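Malic enzyme (PDB 3NV9) probably catalyses the oxidative decarboxylation of malate to pyruvate with NAD or NADP, as malic enzymes do, and forms an entangled dimer that can activate metronidazole. Local coordinates at residues Gln23-Lys28 / Tyr334-Lys339; Lys44-Ile49 / Lys120-Lys125; Asp131-Cys136 / His160-Ile165. All blocks are in the same frame, centred on the assembly; numbering follows the deposited sequence.

Contact 1. Residues Gln23-Lys28 / Tyr334-Lys339; sequences QRAVAK and YPYEAK
Ala25 drops its methyl group squarely onto the ring of Tyr334. CB stands 3.6 Å from the ring centroid, only 3° off the normal, so all six ring carbons lie at nearly the same distance from it. This is a CH-pi contact, and it centres the small residue on the pi face. The second tyrosine, Tyr336, adds less: its CE2 comes up obliquely, 4.5 Å from Ala25 CB, in a direction set roughly at right angles to the first contact. At the far end of the Tyr334 ring the hydroxyl runs alongside helix 21-43, where OH lies 4.3 Å from Val26 CA. It reaches Thr29 OG1 through a weak hydrogen bond, and the same threonine oxygen is hydrogen-bonded to Ala25 O.

One shell further out is the start of helix 335-340. Tyr334 is its N-cap residue, with CG anti to the carbonyl carbon and beside the backbone N (chi1 -76°), which sends the ring across to the other helix. Tyr334 N is held by Glu337 OE1 at 3.0 Å in a nearly straight bond, 168° at the hydrogen, on the anti side of the carboxylate and tilted well out of its plane. That is the N3-to-N-cap half of a capping box. Glu337 also lays its CG 3.4 Å above one face of the Tyr336 ring, away from its centre. On the partner helix, Arg24 and Lys28 both form salt bridges with Glu12.

Helix 335-340 links the adjacent parallel strands 322-325 and 345-348, so the contact rests on a beta-alpha-beta crossover at the edge of the Rossmann-type NAD-binding domain. Tyr334 also packs on Arg350, one of the residues at the sodium site, so helix 21-43 leans on a residue that in turn touches that site.

Contact 2. Residues Lys44-Ile49 / Lys120-Lys125; sequences KGKIQI and KALLMK
Ile47 makes both of the close apolar side-chain contacts, using two branches against two successive residues of helix 114-128. Its CD1 meets Ala121 CB at 3.7 Å, while CG2 lies 3.7 Å from Leu122 CA and almost as close to CB of that leucine. With chi1 at 70°, CG1 is wedged between the backbone N and the carbonyl carbon, and the two branches fork over the helix surface. The side chains of Leu122 and Ile47 run antiparallel, flank to flank. The leucine extends toward Lys46, bringing CD1 to 4.1 Å from Lys46 O and CD2 to 4.4 Å from Lys46 CD.

No hydrogen bond joins the two segments directly, but the polar ties run close by. Glu118 OE1, one turn earlier on the same helix, accepts from both Lys46 N and Ile47 N and pins the backbone where the strand begins. The aliphatic part of Lys46 passes Leu122, and its NZ goes on to Gly115 O, to His40 NE2 and to Tyr64 O of the second subunit.

Just upstream, a Schellman motif with Lys44 at positive phi ends helix 21-43 and turns the chain into strand 47-51. That strand pairs antiparallel with a strand of the second subunit, while Ile47 also rests on Pro134 of strand 131-136, and Ala121 on Ala132 of the same strand.

Contact 3. Residues Asp131-Cys136 / His160-Ile165; sequences DAVPIC and HTFGAI
Two residues ahead of Val133, which meets the ring of Phe162, Asp131 OD1 is gripped by two groups: Lys125 NZ in a salt bridge, and Ile49 N of the second subunit. The carboxylate therefore joins helix 114-128 to the dimer interface at the start of strand 131-136. Further polar ties hold the other segment: Phe162 O takes a hydrogen bond from Arg89 NE, and Thr161 OG1 is hydrogen-bonded to Cys136 O of the second subunit.

The contact itself is apolar and light. Ile135 and Phe162 point toward each other from the two sides of the contact; Ile135 CD1 lies 4.1 Å from Phe162 CZ, oblique to the ring. Val133 CG2 lies at the ring edge, near its plane, 4.4 Å from Phe162 CE1. The ring reaches the strand because CG stands anti to the carbonyl carbon (chi1 -67°). Its own neighbour Thr161 lays CG2 3.7 Å above one face, nearer the periphery than the centre.

Phe92 packs beside this contact: its ring meets that of Phe162 with the planes about 30° apart, and it also touches Val133. Strand 92-97 runs between strands 131-136 and 164-167 in the parallel sheet, so Phe162, in the turn before strand 164-167, reaches past it to outermost strand 131-136. Ile135 also packs on Phe154 of helix 148-158, and Ala132 on helix 114-128.

How the contacts relate
Contacts 2 and 3 form one continuous body, with centres 12 Å apart. Strand 131-136 lies directly against both partners of contact 2: Met124 SD is 3.6 Å from Ala132 CB, and Ile47 CD1 is 3.7 Å from Ala132 O. Both contacts touch the second subunit, whereas contact 1 touches no other chain of the dimer. Contact 1 sits apart, its centre 30 Å from that of contact 2 and 37 Å from that of contact 3, which is on the opposite side of the chain's centre. Helix 21-43 runs from contact 1 toward contact 2, and a short turn joins it to strand 47-51. The side chain of Tyr334 in contact 1 is about 9 Å from the sodium ion.

Contact 1. Residues Gln23-Lys28 / Tyr334-Lys339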
ATOM      1  N   GLN A  23     -26.333 -28.115  13.799  1.00 29.60           N
ATOM      2  CA  GLN A  23     -24.956 -28.577  13.787  1.00 28.88           C
ATOM      3  C   GLN A  23     -24.233 -28.294  12.453  1.00 28.28           C
ATOM      4  O   GLN A  23     -23.093 -27.800  12.457  1.00 27.70           O
ATOM      5  CB  GLN A  23     -24.847 -30.075  14.115  1.00 29.64           C
ATOM      6  CG  GLN A  23     -25.212 -30.485  15.570  1.00 29.72           C
ATOM      7  CD  GLN A  23     -25.252 -32.037  15.734  1.00 30.57           C
ATOM      8  OE1 GLN A  23     -25.872 -32.703  14.921  1.00 27.68           O
ATOM      9  NE2 GLN A  23     -24.537 -32.591  16.746  1.00 24.48           N
ATOM     10  N   ARG A  24     -24.871 -28.629  11.336  1.00 27.26           N
ATOM     11  CA  ARG A  24     -24.250 -28.465  10.031  1.00 26.25           C
ATOM     12  C   ARG A  24     -23.930 -26.973   9.783  1.00 25.59           C
ATOM     13  O   ARG A  24     -22.785 -26.636   9.450  1.00 24.25           O
ATOM     14  CB  ARG A  24     -25.094 -29.130   8.922  1.00 26.27           C
ATOM     15  CG  ARG A  24     -24.779 -28.664   7.486  1.00 28.49           C
ATOM     16  CD  ARG A  24     -25.536 -29.485   6.404  1.00 29.10           C
ATOM     17  NE  ARG A  24     -25.264 -30.898   6.570  1.00 32.57           N
ATOM     18  CZ  ARG A  24     -24.404 -31.587   5.823  1.00 35.58           C
ATOM     19  NH1 ARG A  24     -23.730 -31.004   4.835  1.00 34.77           N
ATOM     20  NH2 ARG A  24     -24.213 -32.868   6.074  1.00 37.57           N
ATOM     21  N   ALA A  25     -24.908 -26.087  10.012  1.00 25.20           N
ATOM     22  CA  ALA A  25     -24.677 -24.639   9.897  1.00 25.58           C
ATOM     23  C   ALA A  25     -23.577 -24.120  10.820  1.00 25.69           C
ATOM     24  O   ALA A  25     -22.723 -23.320  10.417  1.00 25.25           O
ATOM     25  CB  ALA A  25     -25.981 -23.824  10.090  1.00 25.63           C
ATOM     26  N   VAL A  26     -23.591 -24.572  12.070  1.00 26.50           N
ATOM     27  CA  VAL A  26     -22.608 -24.091  13.040  1.00 25.16           C
ATOM     28  C   VAL A  26     -21.257 -24.616  12.626  1.00 25.27           C
ATOM     29  O   VAL A  26     -20.308 -23.863  12.668  1.00 27.10           O
ATOM     30  CB  VAL A  26     -22.949 -24.531  14.486  1.00 26.37           C
ATOM     31  CG1 VAL A  26     -21.748 -24.267  15.475  1.00 24.34           C
ATOM     32  CG2 VAL A  26     -24.195 -23.798  14.958  1.00 26.07           C
ATOM     33  N   ALA A  27     -21.169 -25.883  12.205  1.00 24.15           N
ATOM     34  CA  ALA A  27     -19.889 -26.504  11.811  1.00 23.48           C
ATOM     35  C   ALA A  27     -19.289 -25.873  10.580  1.00 22.32           C
ATOM     36  O   ALA A  27     -18.084 -25.753  10.516  1.00 22.49           O
ATOM     37  CB  ALA A  27     -19.980 -28.018  11.613  1.00 23.24           C
ATOM     38  N   LYS A  28     -20.097 -25.432   9.629  1.00 21.46           N
ATOM     39  CA  LYS A  28     -19.531 -24.641   8.527  1.00 20.89           C
ATOM     40  C   LYS A  28     -18.888 -23.351   9.005  1.00 20.85           C
ATOM     41  O   LYS A  28     -17.840 -22.938   8.477  1.00 20.62           O
ATOM     42  CB  LYS A  28     -20.587 -24.300   7.501  1.00 20.86           C
ATOM     43  CG  LYS A  28     -20.969 -25.508   6.649  1.00 23.36           C
ATOM     44  CD  LYS A  28     -22.366 -25.333   5.993  1.00 24.76           C
ATOM     45  CE  LYS A  28     -22.326 -24.284   4.880  1.00 26.42           C
ATOM     46  NZ  LYS A  28     -23.617 -24.264   4.126  1.00 28.61           N
ATOM     47  N   TYR A 334     -30.481 -18.545   9.900  1.00 25.28           N
ATOM     48  CA  TYR A 334     -29.841 -19.344   8.856  1.00 26.03           C
ATOM     49  C   TYR A 334     -30.853 -19.696   7.759  1.00 26.63           C
ATOM     50  O   TYR A 334     -32.043 -19.794   8.025  1.00 27.39           O
ATOM     51  CB  TYR A 334     -29.200 -20.641   9.403  1.00 24.76           C
ATOM     52  CG  TYR A 334     -27.880 -20.479  10.150  1.00 24.24           C
ATOM     53  CD1 TYR A 334     -27.816 -20.692  11.543  1.00 21.61           C
ATOM     54  CD2 TYR A 334     -26.679 -20.164   9.462  1.00 25.40           C
ATOM     55  CE1 TYR A 334     -26.624 -20.595  12.242  1.00 19.95           C
ATOM     56  CE2 TYR A 334     -25.444 -20.054  10.145  1.00 22.02           C
ATOM     57  CZ  TYR A 334     -25.441 -20.279  11.540  1.00 22.72           C
ATOM     58  OH  TYR A 334     -24.276 -20.219  12.234  1.00 22.64           O
ATOM     59  N   PRO A 335     -30.371 -19.879   6.525  1.00 27.23           N
ATOM     60  CA  PRO A 335     -31.236 -20.227   5.383  1.00 27.20           C
ATOM     61  C   PRO A 335     -32.218 -21.371   5.665  1.00 27.19           C
ATOM     62  O   PRO A 335     -33.397 -21.232   5.337  1.00 28.42           O
ATOM     63  CB  PRO A 335     -30.224 -20.638   4.284  1.00 26.51           C
ATOM     64  CG  PRO A 335     -28.982 -19.775   4.594  1.00 27.54           C
ATOM     65  CD  PRO A 335     -29.003 -19.490   6.106  1.00 27.16           C
ATOM     66  N   TYR A 336     -31.776 -22.496   6.237  1.00 27.46           N
ATOM     67  CA  TYR A 336     -32.702 -23.637   6.443  1.00 28.28           C
ATOM     68  C   TYR A 336     -33.827 -23.263   7.432  1.00 29.02           C
ATOM     69  O   TYR A 336     -34.947 -23.816   7.350  1.00 29.49           O
ATOM     70  CB  TYR A 336     -31.980 -24.890   6.987  1.00 28.28           C
ATOM     71  CG  TYR A 336     -31.757 -24.868   8.498  1.00 27.17           C
ATOM     72  CD1 TYR A 336     -32.693 -25.424   9.384  1.00 26.19           C
ATOM     73  CD2 TYR A 336     -30.627 -24.273   9.026  1.00 27.32           C
ATOM     74  CE1 TYR A 336     -32.496 -25.396  10.797  1.00 26.40           C
ATOM     75  CE2 TYR A 336     -30.405 -24.229  10.413  1.00 28.13           C
ATOM     76  CZ  TYR A 336     -31.331 -24.793  11.297  1.00 28.10           C
ATOM     77  OH  TYR A 336     -31.074 -24.698  12.639  1.00 25.71           O
ATOM     78  N   GLU A 337     -33.529 -22.351   8.366  1.00 29.12           N
ATOM     79  CA  GLU A 337     -34.568 -21.889   9.347  1.00 30.16           C
ATOM     80  C   GLU A 337     -35.565 -21.026   8.615  1.00 31.41           C
ATOM     81  O   GLU A 337     -36.753 -21.200   8.814  1.00 31.22           O
ATOM     82  CB  GLU A 337     -33.997 -21.055  10.491  1.00 28.71           C
ATOM     83  CG  GLU A 337     -32.964 -21.747  11.326  1.00 27.12           C
ATOM     84  CD  GLU A 337     -32.462 -20.846  12.440  1.00 30.34           C
ATOM     85  OE1 GLU A 337     -31.417 -20.165  12.213  1.00 28.19           O
ATOM     86  OE2 GLU A 337     -33.125 -20.794  13.524  1.00 28.88           O
ATOM     87  N   ALA A 338     -35.064 -20.095   7.774  1.00 32.02           N
ATOM     88  CA  ALA A 338     -35.926 -19.252   6.917  1.00 33.11           C
ATOM     89  C   ALA A 338     -36.747 -20.054   5.884  1.00 33.66           C
ATOM     90  O   ALA A 338     -37.900 -19.727   5.628  1.00 34.99           O
ATOM     91  CB  ALA A 338     -35.122 -18.099   6.228  1.00 32.50           C
ATOM     92  N   LYS A 339     -36.166 -21.110   5.324  1.00 34.92           N
ATOM     93  CA  LYS A 339     -36.899 -22.006   4.400  1.00 35.42           C
ATOM     94  C   LYS A 339     -38.029 -22.776   5.117  1.00 36.09           C
ATOM     95  O   LYS A 339     -39.164 -22.843   4.629  1.00 35.75           O
ATOM     96  CB  LYS A 339     -35.938 -22.961   3.686  1.00 34.81           C
ATOM     97  CG  LYS A 339     -35.112 -22.320   2.557  1.00 36.17           C
ATOM     98  CD  LYS A 339     -35.869 -22.280   1.214  1.00 40.67           C
ATOM     99  CE  LYS A 339     -35.220 -21.279   0.228  1.00 38.44           C
ATOM    100  NZ  LYS A 339     -33.987 -21.874  -0.402  1.00 39.57           N
TER

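Contact 2. Residues Lys44-Ile49 / Lys120-Lys125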
ATOM      1  N   LYS A  44       1.084 -15.766   6.035  1.00 19.88           N
ATOM      2  CA  LYS A  44       1.339 -14.472   6.700  1.00 19.70           C
ATOM      3  C   LYS A  44       0.608 -13.357   5.966  1.00 19.49           C
ATOM      4  O   LYS A  44       1.205 -12.316   5.575  1.00 18.68           O
ATOM      5  CB  LYS A  44       2.836 -14.126   6.815  1.00 19.49           C
ATOM      6  CG  LYS A  44       3.784 -15.203   7.496  1.00 23.95           C
ATOM      7  CD  LYS A  44       3.277 -15.753   8.850  1.00 31.63           C
ATOM      8  CE  LYS A  44       4.310 -16.712   9.537  1.00 37.23           C
ATOM      9  NZ  LYS A  44       4.012 -18.197   9.460  1.00 37.74           N
ATOM     10  N   GLY A  45      -0.685 -13.578   5.754  1.00 19.05           N
ATOM     11  CA  GLY A  45      -1.484 -12.596   5.020  1.00 19.24           C
ATOM     12  C   GLY A  45      -1.969 -13.135   3.695  1.00 18.20           C
ATOM     13  O   GLY A  45      -1.989 -14.352   3.511  1.00 19.04           O
ATOM     14  N   LYS A  46      -2.351 -12.242   2.788  1.00 17.16           N
ATOM     15  CA  LYS A  46      -3.022 -12.640   1.572  1.00 16.73           C
ATOM     16  C   LYS A  46      -2.452 -11.979   0.336  1.00 18.04           C
ATOM     17  O   LYS A  46      -2.552 -12.559  -0.734  1.00 18.93           O
ATOM     18  CB  LYS A  46      -4.532 -12.417   1.674  1.00 15.65           C
ATOM     19  CG  LYS A  46      -5.231 -13.482   2.639  1.00 14.44           C
ATOM     20  CD  LYS A  46      -6.687 -13.116   2.897  1.00 12.86           C
ATOM     21  CE  LYS A  46      -6.813 -11.727   3.696  1.00 15.63           C
ATOM     22  NZ  LYS A  46      -8.044 -11.711   4.515  1.00 12.67           N
ATOM     23  N   ILE A  47      -1.889 -10.777   0.486  1.00 17.62           N
ATOM     24  CA  ILE A  47      -1.393  -9.978  -0.654  1.00 18.09           C
ATOM     25  C   ILE A  47       0.095  -9.585  -0.512  1.00 18.17           C
ATOM     26  O   ILE A  47       0.661  -9.622   0.573  1.00 18.97           O
ATOM     27  CB  ILE A  47      -2.269  -8.720  -0.968  1.00 18.30           C
ATOM     28  CG1 ILE A  47      -2.114  -7.689   0.144  1.00 17.84           C
ATOM     29  CG2 ILE A  47      -3.725  -9.092  -1.045  1.00 15.67           C
ATOM     30  CD1 ILE A  47      -2.876  -6.333  -0.130  1.00 16.36           C
ATOM     31  N   GLN A  48       0.714  -9.209  -1.622  1.00 18.49           N
ATOM     32  CA  GLN A  48       2.094  -8.839  -1.638  1.00 19.42           C
ATOM     33  C   GLN A  48       2.308  -7.779  -2.697  1.00 20.42           C
ATOM     34  O   GLN A  48       1.454  -7.495  -3.504  1.00 20.78           O
ATOM     35  CB  GLN A  48       2.951 -10.066  -1.915  1.00 19.71           C
ATOM     36  CG  GLN A  48       2.641 -10.738  -3.264  1.00 22.09           C
ATOM     37  CD  GLN A  48       3.690 -11.779  -3.692  1.00 19.67           C
ATOM     38  OE1 GLN A  48       4.872 -11.718  -3.319  1.00 15.02           O
ATOM     39  NE2 GLN A  48       3.225 -12.777  -4.432  1.00 16.70           N
ATOM     40  N   ILE A  49       3.471  -7.169  -2.693  1.00 22.33           N
ATOM     41  CA  ILE A  49       3.793  -6.241  -3.739  1.00 23.44           C
ATOM     42  C   ILE A  49       4.620  -6.982  -4.789  1.00 22.66           C
ATOM     43  O   ILE A  49       5.298  -7.932  -4.481  1.00 22.58           O
ATOM     44  CB  ILE A  49       4.515  -5.005  -3.153  1.00 24.13           C
ATOM     45  CG1 ILE A  49       3.506  -3.931  -2.734  1.00 25.79           C
ATOM     46  CG2 ILE A  49       5.394  -4.349  -4.206  1.00 26.51           C
ATOM     47  CD1 ILE A  49       2.532  -4.329  -1.681  1.00 26.86           C
ATOM     48  N   LYS A 120     -10.419  -7.573   1.174  1.00 19.84           N
ATOM     49  CA  LYS A 120     -10.970  -6.610   0.171  1.00 20.16           C
ATOM     50  C   LYS A 120      -9.903  -6.281  -0.878  1.00 20.72           C
ATOM     51  O   LYS A 120     -10.198  -6.244  -2.051  1.00 21.02           O
ATOM     52  CB  LYS A 120     -11.439  -5.255   0.794  1.00 19.92           C
ATOM     53  CG  LYS A 120     -12.516  -5.305   1.878  1.00 19.54           C
ATOM     54  CD  LYS A 120     -13.901  -5.490   1.283  1.00 21.10           C
ATOM     55  CE  LYS A 120     -14.926  -5.409   2.447  1.00 21.06           C
ATOM     56  NZ  LYS A 120     -16.367  -5.552   1.919  1.00 17.77           N
ATOM     57  N   ALA A 121      -8.670  -6.035  -0.440  1.00 19.82           N
ATOM     58  CA  ALA A 121      -7.650  -5.658  -1.386  1.00 20.48           C
ATOM     59  C   ALA A 121      -7.388  -6.859  -2.277  1.00 21.97           C
ATOM     60  O   ALA A 121      -7.153  -6.661  -3.458  1.00 21.56           O
ATOM     61  CB  ALA A 121      -6.382  -5.278  -0.681  1.00 20.14           C
ATOM     62  N   LEU A 122      -7.360  -8.086  -1.680  1.00 21.02           N
ATOM     63  CA  LEU A 122      -7.110  -9.326  -2.428  1.00 19.56           C
ATOM     64  C   LEU A 122      -8.180  -9.423  -3.550  1.00 19.58           C
ATOM     65  O   LEU A 122      -7.851  -9.670  -4.739  1.00 18.57           O
ATOM     66  CB  LEU A 122      -7.183 -10.571  -1.508  1.00 17.97           C
ATOM     67  CG  LEU A 122      -7.307 -11.936  -2.236  1.00 18.42           C
ATOM     68  CD1 LEU A 122      -5.955 -12.303  -2.973  1.00 15.18           C
ATOM     69  CD2 LEU A 122      -7.756 -13.140  -1.354  1.00 11.40           C
ATOM     70  N   LEU A 123      -9.433  -9.147  -3.179  1.00 18.63           N
ATOM     71  CA  LEU A 123     -10.551  -9.232  -4.163  1.00 19.26           C
ATOM     72  C   LEU A 123     -10.528  -8.146  -5.229  1.00 19.05           C
ATOM     73  O   LEU A 123     -10.983  -8.344  -6.359  1.00 16.82           O
ATOM     74  CB  LEU A 123     -11.909  -9.195  -3.471  1.00 18.70           C
ATOM     75  CG  LEU A 123     -12.249 -10.339  -2.524  1.00 21.23           C
ATOM     76  CD1 LEU A 123     -13.617 -10.078  -1.790  1.00 15.10           C
ATOM     77  CD2 LEU A 123     -12.180 -11.725  -3.221  1.00 12.16           C
ATOM     78  N   MET A 124     -10.058  -6.971  -4.865  1.00 20.10           N
ATOM     79  CA  MET A 124      -9.986  -5.906  -5.893  1.00 22.36           C
ATOM     80  C   MET A 124      -9.002  -6.314  -6.996  1.00 21.51           C
ATOM     81  O   MET A 124      -9.179  -6.013  -8.179  1.00 21.53           O
ATOM     82  CB  MET A 124      -9.572  -4.601  -5.257  1.00 22.78           C
ATOM     83  CG  MET A 124     -10.801  -3.904  -4.615  1.00 26.47           C
ATOM     84  SD  MET A 124     -10.212  -2.544  -3.648  1.00 30.91           S
ATOM     85  CE  MET A 124     -11.635  -2.303  -2.529  1.00 30.24           C
ATOM     86  N   LYS A 125      -7.953  -7.007  -6.595  1.00 20.30           N
ATOM     87  CA  LYS A 125      -6.985  -7.415  -7.594  1.00 19.94           C
ATOM     88  C   LYS A 125      -7.541  -8.555  -8.436  1.00 18.65           C
ATOM     89  O   LYS A 125      -7.545  -8.458  -9.644  1.00 18.56           O
ATOM     90  CB  LYS A 125      -5.653  -7.813  -6.972  1.00 18.41           C
ATOM     91  CG  LYS A 125      -4.633  -8.212  -8.041  1.00 19.92           C
ATOM     92  CD  LYS A 125      -4.156  -7.028  -8.849  1.00 21.99           C
ATOM     93  CE  LYS A 125      -2.943  -7.421  -9.665  1.00 22.69           C
ATOM     94  NZ  LYS A 125      -2.321  -6.218 -10.255  1.00 21.69           N
TER

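Contact 3. Residues Asp131-Cys136 / His160-Ile165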
ATOM      1  N   ASP A 131      -5.165  -2.381  -8.190  1.00 20.62           N
ATOM      2  CA  ASP A 131      -4.109  -2.507  -7.114  1.00 19.77           C
ATOM      3  C   ASP A 131      -4.590  -1.820  -5.832  1.00 19.72           C
ATOM      4  O   ASP A 131      -4.991  -0.695  -5.873  1.00 19.99           O
ATOM      5  CB  ASP A 131      -2.775  -1.960  -7.588  1.00 18.14           C
ATOM      6  CG  ASP A 131      -2.226  -2.771  -8.761  1.00 18.72           C
ATOM      7  OD1 ASP A 131      -1.987  -3.983  -8.591  1.00 14.88           O
ATOM      8  OD2 ASP A 131      -2.051  -2.206  -9.857  1.00 16.08           O
ATOM      9  N   ALA A 132      -4.619  -2.502  -4.703  1.00 20.95           N
ATOM     10  CA  ALA A 132      -5.250  -1.921  -3.515  1.00 20.10           C
ATOM     11  C   ALA A 132      -4.516  -2.427  -2.273  1.00 21.60           C
ATOM     12  O   ALA A 132      -3.965  -3.529  -2.289  1.00 21.39           O
ATOM     13  CB  ALA A 132      -6.657  -2.268  -3.473  1.00 19.03           C
ATOM     14  N   VAL A 133      -4.427  -1.591  -1.238  1.00 21.14           N
ATOM     15  CA  VAL A 133      -3.838  -2.034  -0.021  1.00 21.68           C
ATOM     16  C   VAL A 133      -4.703  -1.656   1.200  1.00 21.35           C
ATOM     17  O   VAL A 133      -5.395  -0.663   1.198  1.00 20.64           O
ATOM     18  CB  VAL A 133      -2.380  -1.568   0.164  1.00 23.00           C
ATOM     19  CG1 VAL A 133      -1.450  -2.328  -0.776  1.00 22.42           C
ATOM     20  CG2 VAL A 133      -2.244  -0.086   0.079  1.00 21.23           C
ATOM     21  N   PRO A 134      -4.675  -2.492   2.239  1.00 21.16           N
ATOM     22  CA  PRO A 134      -5.388  -2.069   3.453  1.00 20.89           C
ATOM     23  C   PRO A 134      -4.744  -0.780   4.042  1.00 21.96           C
ATOM     24  O   PRO A 134      -3.490  -0.634   4.031  1.00 21.43           O
ATOM     25  CB  PRO A 134      -5.240  -3.279   4.382  1.00 21.38           C
ATOM     26  CG  PRO A 134      -4.092  -4.113   3.802  1.00 21.23           C
ATOM     27  CD  PRO A 134      -3.797  -3.660   2.432  1.00 19.64           C
ATOM     28  N   ILE A 135      -5.576   0.176   4.499  1.00 21.71           N
ATOM     29  CA  ILE A 135      -5.072   1.326   5.280  1.00 20.00           C
ATOM     30  C   ILE A 135      -5.874   1.408   6.542  1.00 20.04           C
ATOM     31  O   ILE A 135      -6.882   2.068   6.571  1.00 20.13           O
ATOM     32  CB  ILE A 135      -5.222   2.644   4.518  1.00 20.80           C
ATOM     33  CG1 ILE A 135      -4.509   2.572   3.163  1.00 19.99           C
ATOM     34  CG2 ILE A 135      -4.688   3.872   5.331  1.00 16.64           C
ATOM     35  CD1 ILE A 135      -2.991   2.718   3.241  1.00 14.22           C
ATOM     36  N   CYS A 136      -5.456   0.670   7.566  1.00 21.38           N
ATOM     37  CA  CYS A 136      -6.152   0.633   8.891  1.00 21.28           C
ATOM     38  C   CYS A 136      -5.554   1.684   9.847  1.00 21.42           C
ATOM     39  O   CYS A 136      -4.368   1.691  10.107  1.00 21.54           O
ATOM     40  CB  CYS A 136      -6.063  -0.769   9.503  1.00 20.91           C
ATOM     41  SG  CYS A 136      -7.156  -1.883   8.677  1.00 23.71           S
ATOM     42  N   HIS A 160      -3.240  11.875  -2.165  1.00 25.65           N
ATOM     43  CA  HIS A 160      -2.248  12.121  -3.202  1.00 25.58           C
ATOM     44  C   HIS A 160      -1.524  10.875  -3.682  1.00 25.11           C
ATOM     45  O   HIS A 160      -0.873  10.896  -4.736  1.00 24.02           O
ATOM     46  CB  HIS A 160      -1.271  13.198  -2.745  1.00 24.87           C
ATOM     47  CG  HIS A 160      -1.956  14.491  -2.493  1.00 26.69           C
ATOM     48  ND1 HIS A 160      -2.435  14.847  -1.241  1.00 30.41           N
ATOM     49  CD2 HIS A 160      -2.338  15.469  -3.339  1.00 26.58           C
ATOM     50  CE1 HIS A 160      -3.079  15.993  -1.337  1.00 29.01           C
ATOM     51  NE2 HIS A 160      -3.029  16.392  -2.597  1.00 28.79           N
ATOM     52  N   THR A 161      -1.676   9.804  -2.900  1.00 25.05           N
ATOM     53  CA  THR A 161      -1.114   8.510  -3.203  1.00 24.59           C
ATOM     54  C   THR A 161      -2.041   7.703  -4.132  1.00 23.91           C
ATOM     55  O   THR A 161      -1.589   6.780  -4.820  1.00 22.58           O
ATOM     56  CB  THR A 161      -0.886   7.755  -1.843  1.00 25.99           C
ATOM     57  OG1 THR A 161       0.127   8.455  -1.111  1.00 27.65           O
ATOM     58  CG2 THR A 161      -0.439   6.296  -2.023  1.00 22.72           C
ATOM     59  N   PHE A 162      -3.338   8.029  -4.120  1.00 22.70           N
ATOM     60  CA  PHE A 162      -4.360   7.089  -4.616  1.00 21.84           C
ATOM     61  C   PHE A 162      -5.199   7.626  -5.770  1.00 21.64           C
ATOM     62  O   PHE A 162      -5.314   8.850  -5.961  1.00 20.29           O
ATOM     63  CB  PHE A 162      -5.301   6.615  -3.483  1.00 21.06           C
ATOM     64  CG  PHE A 162      -4.630   5.764  -2.459  1.00 21.72           C
ATOM     65  CD1 PHE A 162      -4.384   4.407  -2.703  1.00 23.06           C
ATOM     66  CD2 PHE A 162      -4.224   6.302  -1.256  1.00 21.62           C
ATOM     67  CE1 PHE A 162      -3.754   3.640  -1.758  1.00 24.24           C
ATOM     68  CE2 PHE A 162      -3.588   5.537  -0.297  1.00 25.26           C
ATOM     69  CZ  PHE A 162      -3.340   4.196  -0.552  1.00 25.77           C
ATOM     70  N   GLY A 163      -5.789   6.682  -6.508  1.00 21.60           N
ATOM     71  CA  GLY A 163      -6.644   6.957  -7.640  1.00 21.25           C
ATOM     72  C   GLY A 163      -8.058   6.903  -7.178  1.00 22.47           C
ATOM     73  O   GLY A 163      -8.928   7.445  -7.851  1.00 21.99           O
ATOM     74  N   ALA A 164      -8.314   6.197  -6.059  1.00 22.66           N
ATOM     75  CA  ALA A 164      -9.584   6.319  -5.356  1.00 22.29           C
ATOM     76  C   ALA A 164      -9.466   5.921  -3.896  1.00 23.19           C
ATOM     77  O   ALA A 164      -8.483   5.284  -3.506  1.00 24.43           O
ATOM     78  CB  ALA A 164     -10.645   5.468  -6.017  1.00 23.07           C
ATOM     79  N   ILE A 165     -10.489   6.253  -3.101  1.00 21.19           N
ATOM     80  CA  ILE A 165     -10.518   5.796  -1.749  1.00 21.17           C
ATOM     81  C   ILE A 165     -11.737   4.947  -1.494  1.00 21.47           C
ATOM     82  O   ILE A 165     -12.854   5.336  -1.827  1.00 20.77           O
ATOM     83  CB  ILE A 165     -10.566   6.954  -0.678  1.00 21.89           C
ATOM     84  CG1 ILE A 165      -9.346   7.855  -0.766  1.00 18.61           C
ATOM     85  CG2 ILE A 165     -10.834   6.351   0.726  1.00 19.90           C
ATOM     86  CD1 ILE A 165      -8.073   7.160  -0.563  1.00 19.14           C
TER